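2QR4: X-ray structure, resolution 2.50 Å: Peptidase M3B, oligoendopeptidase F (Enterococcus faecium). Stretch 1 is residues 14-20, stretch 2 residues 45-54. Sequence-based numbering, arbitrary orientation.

Stretch 1 14-20: ELSEELK
Stretch 2 45-54: RVYRQTEVIY

Two helical segments of one chain pack nearly antiparallel: the axes of helix 14-18 and helix 45-54 make an angle of 158° between their N-to-C directions and approach to 10.6 Å. Phi runs from -55° to -81° and psi from -25° to -60° across the two stretches. In stretch 1, Glu 18 N donates to Glu 14 O and Leu 19 N to Leu 15 O, each at 3.0 Å. The register is set by Leu 15 and Val 46, whose CA atoms lie 6.8 Å apart, and the contact buries 341 Å² in total.

Leu 15, with 91 Å² covered, contributes most. Its CA-to-CB bond points toward stretch 2, but its chi angles of -94° and 11° fall between the usual wells. Leu 15 CD2 lies 3.4 Å from Ile 53 CD1, an apolar contact made by an m, t isoleucine whose CA-to-CB bond points toward stretch 1. Leu 15 CD1 reaches 3.3 Å from Gln 49 OE1, while Leu 15 CG sits 3.8 Å from Thr 50 OG1; carbon offers these oxygens no hydrogen bond, so both are packing contacts. That hydroxyl is engaged within its own helix: Thr 50 OG1, with chi1 m, donates to Val 46 O at 3.0 Å.

Glu 18, with 76 Å² covered, supplies the polar link. Extended as t, t with chi3 at 0°, it presents its carboxylate to Arg 45 (chi1 t, chi2 -144°, chi3 m, chi4 152°), whose CA-to-CB bond points sideways but whose end comes nearer. Arg 45 NH1 donates to Glu 18 OE2 at 2.5 Å with an N-H...O angle of 163°, part of a salt bridge; the oxygen lies at the guanidinium edge, near its plane. Because Glu 18 OE2 is modelled too close to a neighbouring atom, this short distance is less certain.

Val 46, with 62 Å² covered and chi1 t, places CG2 3.5 Å from Glu 18 CD and CG1 3.6 Å from Leu 19 CD1; the latter contact is apolar, with Leu 19 in t, p.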

ATOM      1  N   GLU A  14      26.354   7.477 -12.378  1.00 43.60           N
ATOM      2  CA  GLU A  14      27.516   7.810 -11.559  1.00 38.47           C
ATOM      3  C   GLU A  14      27.386   7.224 -10.162  1.00 35.30           C
ATOM      4  O   GLU A  14      28.326   6.635  -9.646  1.00 39.63           O
ATOM      5  CB  GLU A  14      27.727   9.323 -11.495  1.00 26.01           C
ATOM      6  CG  GLU A  14      28.112   9.934 -12.836  1.00 41.70           C
ATOM      7  CD  GLU A  14      27.858  11.427 -12.903  1.00 40.05           C
ATOM      8  OE1 GLU A  14      27.868  11.980 -14.017  1.00 43.79           O
ATOM      9  OE2 GLU A  14      27.630  12.046 -11.847  1.00 50.26           O
ATOM     10  N   LEU A  15      26.217   7.372  -9.553  1.00 33.99           N
ATOM     11  CA  LEU A  15      26.009   6.803  -8.237  1.00 40.16           C
ATOM     12  C   LEU A  15      26.095   5.278  -8.273  1.00 52.78           C
ATOM     13  O   LEU A  15      26.694   4.675  -7.386  1.00 53.06           O
ATOM     14  CB  LEU A  15      24.675   7.248  -7.674  1.00 49.38           C
ATOM     15  CG  LEU A  15      24.731   8.483  -6.790  1.00 61.10           C
ATOM     16  CD1 LEU A  15      26.086   9.180  -6.853  1.00 60.03           C
ATOM     17  CD2 LEU A  15      23.611   9.427  -7.180  1.00 60.35           C
ATOM     18  N   SER A  16      25.509   4.665  -9.304  1.00 54.98           N
ATOM     19  CA  SER A  16      25.553   3.208  -9.492  1.00 54.69           C
ATOM     20  C   SER A  16      26.960   2.669  -9.609  1.00 58.04           C
ATOM     21  O   SER A  16      27.257   1.607  -9.083  1.00 70.50           O
ATOM     22  CB  SER A  16      24.787   2.786 -10.741  1.00 53.31           C
ATOM     23  OG  SER A  16      23.396   2.885 -10.535  1.00 51.83           O
ATOM     24  N   GLU A  17      27.825   3.384 -10.312  1.00 58.56           N
ATOM     25  CA  GLU A  17      29.177   2.901 -10.492  1.00 60.21           C
ATOM     26  C   GLU A  17      29.986   3.133  -9.223  1.00 61.41           C
ATOM     27  O   GLU A  17      30.704   2.248  -8.779  1.00 67.77           O
ATOM     28  CB  GLU A  17      29.843   3.565 -11.701  1.00 75.71           C
ATOM     29  CG  GLU A  17      30.880   4.641 -11.368  1.00 88.63           C
ATOM     30  CD  GLU A  17      32.311   4.123 -11.428  1.00 95.40           C
ATOM     31  OE1 GLU A  17      33.260   4.951 -11.457  1.00 88.18           O
ATOM     32  OE2 GLU A  17      32.477   2.881 -11.457  1.00 97.24           O
ATOM     33  N   GLU A  18      29.867   4.321  -8.639  1.00 55.44           N
ATOM     34  CA  GLU A  18      30.600   4.635  -7.420  1.00 52.89           C
ATOM     35  C   GLU A  18      30.287   3.574  -6.375  1.00 58.16           C
ATOM     36  O   GLU A  18      31.135   3.183  -5.573  1.00 54.12           O
ATOM     37  CB  GLU A  18      30.200   6.012  -6.886  1.00 41.32           C
ATOM     38  CG  GLU A  18      31.182   6.587  -5.886  1.00 58.85           C
ATOM     39  CD  GLU A  18      30.723   7.907  -5.279  1.00 65.06           C
ATOM     40  OE1 GLU A  18      29.626   8.388  -5.630  1.00 66.50           O
ATOM     41  OE2 GLU A  18      31.469   8.460  -4.440  1.00 62.50           O
ATOM     42  N   LEU A  19      29.049   3.103  -6.416  1.00 53.65           N
ATOM     43  CA  LEU A  19      28.527   2.169  -5.440  1.00 60.59           C
ATOM     44  C   LEU A  19      29.313   0.871  -5.383  1.00 67.85           C
ATOM     45  O   LEU A  19      29.318   0.191  -4.363  1.00 70.98           O
ATOM     46  CB  LEU A  19      27.084   1.858  -5.794  1.00 58.35           C
ATOM     47  CG  LEU A  19      26.198   1.449  -4.649  1.00 54.90           C
ATOM     48  CD1 LEU A  19      26.257   2.524  -3.596  1.00 50.32           C
ATOM     49  CD2 LEU A  19      24.800   1.262  -5.180  1.00 52.43           C
ATOM     50  N   LYS A  20      29.969   0.528  -6.486  1.00 71.23           N
ATOM     51  CA  LYS A  20      30.746  -0.699  -6.568  1.00 74.08           C
ATOM     52  C   LYS A  20      31.916  -0.663  -5.596  1.00 71.90           C
ATOM     53  O   LYS A  20      32.389  -1.706  -5.144  1.00 74.88           O
ATOM     54  CB  LYS A  20      31.222  -0.943  -8.006  1.00 77.10           C
ATOM     55  CG  LYS A  20      30.078  -1.282  -8.963  1.00 82.23           C
ATOM     56  CD  LYS A  20      30.467  -1.112 -10.427  1.00 86.09           C
ATOM     57  CE  LYS A  20      29.272  -1.401 -11.346  1.00 85.65           C
ATOM     58  NZ  LYS A  20      29.512  -0.967 -12.753  1.00 68.04           N
ATOM     59  N   ARG A  45      29.002  10.200   1.455  1.00 42.02           N
ATOM     60  CA  ARG A  45      29.043  10.890   0.195  1.00 34.55           C
ATOM     61  C   ARG A  45      28.042  10.265  -0.767  1.00 44.08           C
ATOM     62  O   ARG A  45      27.304  10.974  -1.455  1.00 41.06           O
ATOM     63  CB  ARG A  45      30.464  10.813  -0.367  1.00 41.18           C
ATOM     64  CG  ARG A  45      30.634  11.355  -1.750  1.00 39.10           C
ATOM     65  CD  ARG A  45      31.651  10.512  -2.511  1.00 56.34           C
ATOM     66  NE  ARG A  45      32.907  10.325  -1.789  1.00 56.92           N
ATOM     67  CZ  ARG A  45      33.704   9.268  -1.934  1.00 64.83           C
ATOM     68  NH1 ARG A  45      33.360   8.286  -2.770  1.00 56.97           N
ATOM     69  NH2 ARG A  45      34.840   9.184  -1.238  1.00 50.18           N
ATOM     70  N   VAL A  46      28.010   8.936  -0.810  1.00 38.77           N
ATOM     71  CA  VAL A  46      27.116   8.238  -1.728  1.00 34.83           C
ATOM     72  C   VAL A  46      25.687   8.398  -1.252  1.00 42.38           C
ATOM     73  O   VAL A  46      24.782   8.691  -2.037  1.00 41.45           O
ATOM     74  CB  VAL A  46      27.478   6.741  -1.852  1.00 31.25           C
ATOM     75  CG1 VAL A  46      26.412   6.007  -2.555  1.00 48.14           C
ATOM     76  CG2 VAL A  46      28.740   6.599  -2.647  1.00 45.57           C
ATOM     77  N   TYR A  47      25.499   8.234   0.050  1.00 41.42           N
ATOM     78  CA  TYR A  47      24.171   8.211   0.631  1.00 47.88           C
ATOM     79  C   TYR A  47      23.502   9.568   0.469  1.00 51.50           C
ATOM     80  O   TYR A  47      22.367   9.657  -0.001  1.00 49.67           O
ATOM     81  CB  TYR A  47      24.240   7.777   2.098  1.00 49.20           C
ATOM     82  CG  TYR A  47      22.908   7.579   2.762  1.00 52.35           C
ATOM     83  CD1 TYR A  47      22.240   6.361   2.685  1.00 60.40           C
ATOM     84  CD2 TYR A  47      22.317   8.609   3.477  1.00 54.89           C
ATOM     85  CE1 TYR A  47      21.009   6.179   3.311  1.00 55.60           C
ATOM     86  CE2 TYR A  47      21.100   8.446   4.091  1.00 55.60           C
ATOM     87  CZ  TYR A  47      20.446   7.233   4.009  1.00 55.59           C
ATOM     88  OH  TYR A  47      19.229   7.095   4.639  1.00 61.65           O
ATOM     89  N   ARG A  48      24.221  10.629   0.812  1.00 50.04           N
ATOM     90  CA  ARG A  48      23.657  11.962   0.704  1.00 45.70           C
ATOM     91  C   ARG A  48      23.389  12.424  -0.720  1.00 49.96           C
ATOM     92  O   ARG A  48      22.415  13.132  -0.965  1.00 52.16           O
ATOM     93  CB  ARG A  48      24.494  12.974   1.484  1.00 59.18           C
ATOM     94  CG  ARG A  48      24.386  12.733   3.005  1.00 78.37           C
ATOM     95  CD  ARG A  48      25.010  13.845   3.834  1.00 89.02           C
ATOM     96  NE  ARG A  48      25.140  13.483   5.246  1.00 92.01           N
ATOM     97  CZ  ARG A  48      25.775  14.229   6.149  1.00 93.21           C
ATOM     98  NH1 ARG A  48      26.337  15.371   5.778  1.00100.03           N
ATOM     99  NH2 ARG A  48      25.854  13.836   7.416  1.00 82.26           N
ATOM    100  N   GLN A  49      24.229  12.029  -1.668  1.00 44.25           N
ATOM    101  CA  GLN A  49      23.960  12.371  -3.066  1.00 40.46           C
ATOM    102  C   GLN A  49      22.688  11.704  -3.582  1.00 49.86           C
ATOM    103  O   GLN A  49      22.023  12.224  -4.475  1.00 49.00           O
ATOM    104  CB  GLN A  49      25.129  11.984  -3.957  1.00 43.61           C
ATOM    105  CG  GLN A  49      26.224  13.032  -3.979  1.00 62.50           C
ATOM    106  CD  GLN A  49      27.594  12.442  -4.278  1.00 75.92           C
ATOM    107  OE1 GLN A  49      27.724  11.429  -4.988  1.00 66.74           O
ATOM    108  NE2 GLN A  49      28.632  13.082  -3.733  1.00 78.94           N
ATOM    109  N   THR A  50      22.363  10.546  -3.019  1.00 31.64           N
ATOM    110  CA  THR A  50      21.188   9.805  -3.422  1.00 45.94           C
ATOM    111  C   THR A  50      19.944  10.368  -2.747  1.00 47.30           C
ATOM    112  O   THR A  50      18.862  10.380  -3.335  1.00 44.53           O
ATOM    113  CB  THR A  50      21.350   8.322  -3.078  1.00 46.55           C
ATOM    114  OG1 THR A  50      22.519   7.823  -3.740  1.00 53.06           O
ATOM    115  CG2 THR A  50      20.155   7.541  -3.540  1.00 51.85           C
ATOM    116  N   GLU A  51      20.110  10.843  -1.518  1.00 45.60           N
ATOM    117  CA  GLU A  51      19.017  11.419  -0.762  1.00 49.06           C
ATOM    118  C   GLU A  51      18.514  12.672  -1.481  1.00 50.45           C
ATOM    119  O   GLU A  51      17.304  12.878  -1.615  1.00 49.84           O
ATOM    120  CB  GLU A  51      19.475  11.741   0.660  1.00 61.39           C
ATOM    121  CG  GLU A  51      18.363  12.114   1.632  1.00 74.47           C
ATOM    122  CD  GLU A  51      18.622  11.593   3.043  1.00 78.13           C
ATOM    123  OE1 GLU A  51      19.796  11.333   3.391  1.00 79.76           O
ATOM    124  OE2 GLU A  51      17.647  11.430   3.804  1.00 75.79           O
ATOM    125  N   VAL A  52      19.455  13.473  -1.973  1.00 42.59           N
ATOM    126  CA  VAL A  52      19.165  14.707  -2.701  1.00 40.28           C
ATOM    127  C   VAL A  52      18.308  14.449  -3.935  1.00 41.59           C
ATOM    128  O   VAL A  52      17.283  15.079  -4.125  1.00 43.27           O
ATOM    129  CB  VAL A  52      20.483  15.429  -3.106  1.00 55.39           C
ATOM    130  CG1 VAL A  52      20.258  16.389  -4.260  1.00 49.15           C
ATOM    131  CG2 VAL A  52      21.096  16.152  -1.901  1.00 46.64           C
ATOM    132  N   ILE A  53      18.739  13.513  -4.769  1.00 49.65           N
ATOM    133  CA  ILE A  53      17.967  13.069  -5.921  1.00 42.07           C
ATOM    134  C   ILE A  53      16.600  12.514  -5.509  1.00 42.51           C
ATOM    135  O   ILE A  53      15.584  12.818  -6.123  1.00 45.42           O
ATOM    136  CB  ILE A  53      18.733  11.970  -6.670  1.00 56.33           C
ATOM    137  CG1 ILE A  53      20.074  12.508  -7.174  1.00 50.75           C
ATOM    138  CG2 ILE A  53      17.912  11.394  -7.818  1.00 41.54           C
ATOM    139  CD1 ILE A  53      20.956  11.412  -7.723  1.00 50.81           C
ATOM    140  N   TYR A  54      16.567  11.690  -4.472  1.00 43.49           N
ATOM    141  CA  TYR A  54      15.289  11.175  -4.006  1.00 45.25           C
ATOM    142  C   TYR A  54      14.309  12.300  -3.599  1.00 48.92           C
ATOM    143  O   TYR A  54      13.214  12.429  -4.164  1.00 43.94           O
ATOM    144  CB  TYR A  54      15.482  10.203  -2.856  1.00 45.84           C
ATOM    145  CG  TYR A  54      14.173   9.729  -2.285  1.00 47.35           C
ATOM    146  CD1 TYR A  54      13.518   8.621  -2.824  1.00 40.65           C
ATOM    147  CD2 TYR A  54      13.583  10.393  -1.209  1.00 43.64           C
ATOM    148  CE1 TYR A  54      12.327   8.178  -2.293  1.00 40.08           C
ATOM    149  CE2 TYR A  54      12.382   9.962  -0.684  1.00 54.33           C
ATOM    150  CZ  TYR A  54      11.758   8.857  -1.234  1.00 51.37           C
ATOM    151  OH  TYR A  54      10.562   8.434  -0.717  1.00 62.78           O
TER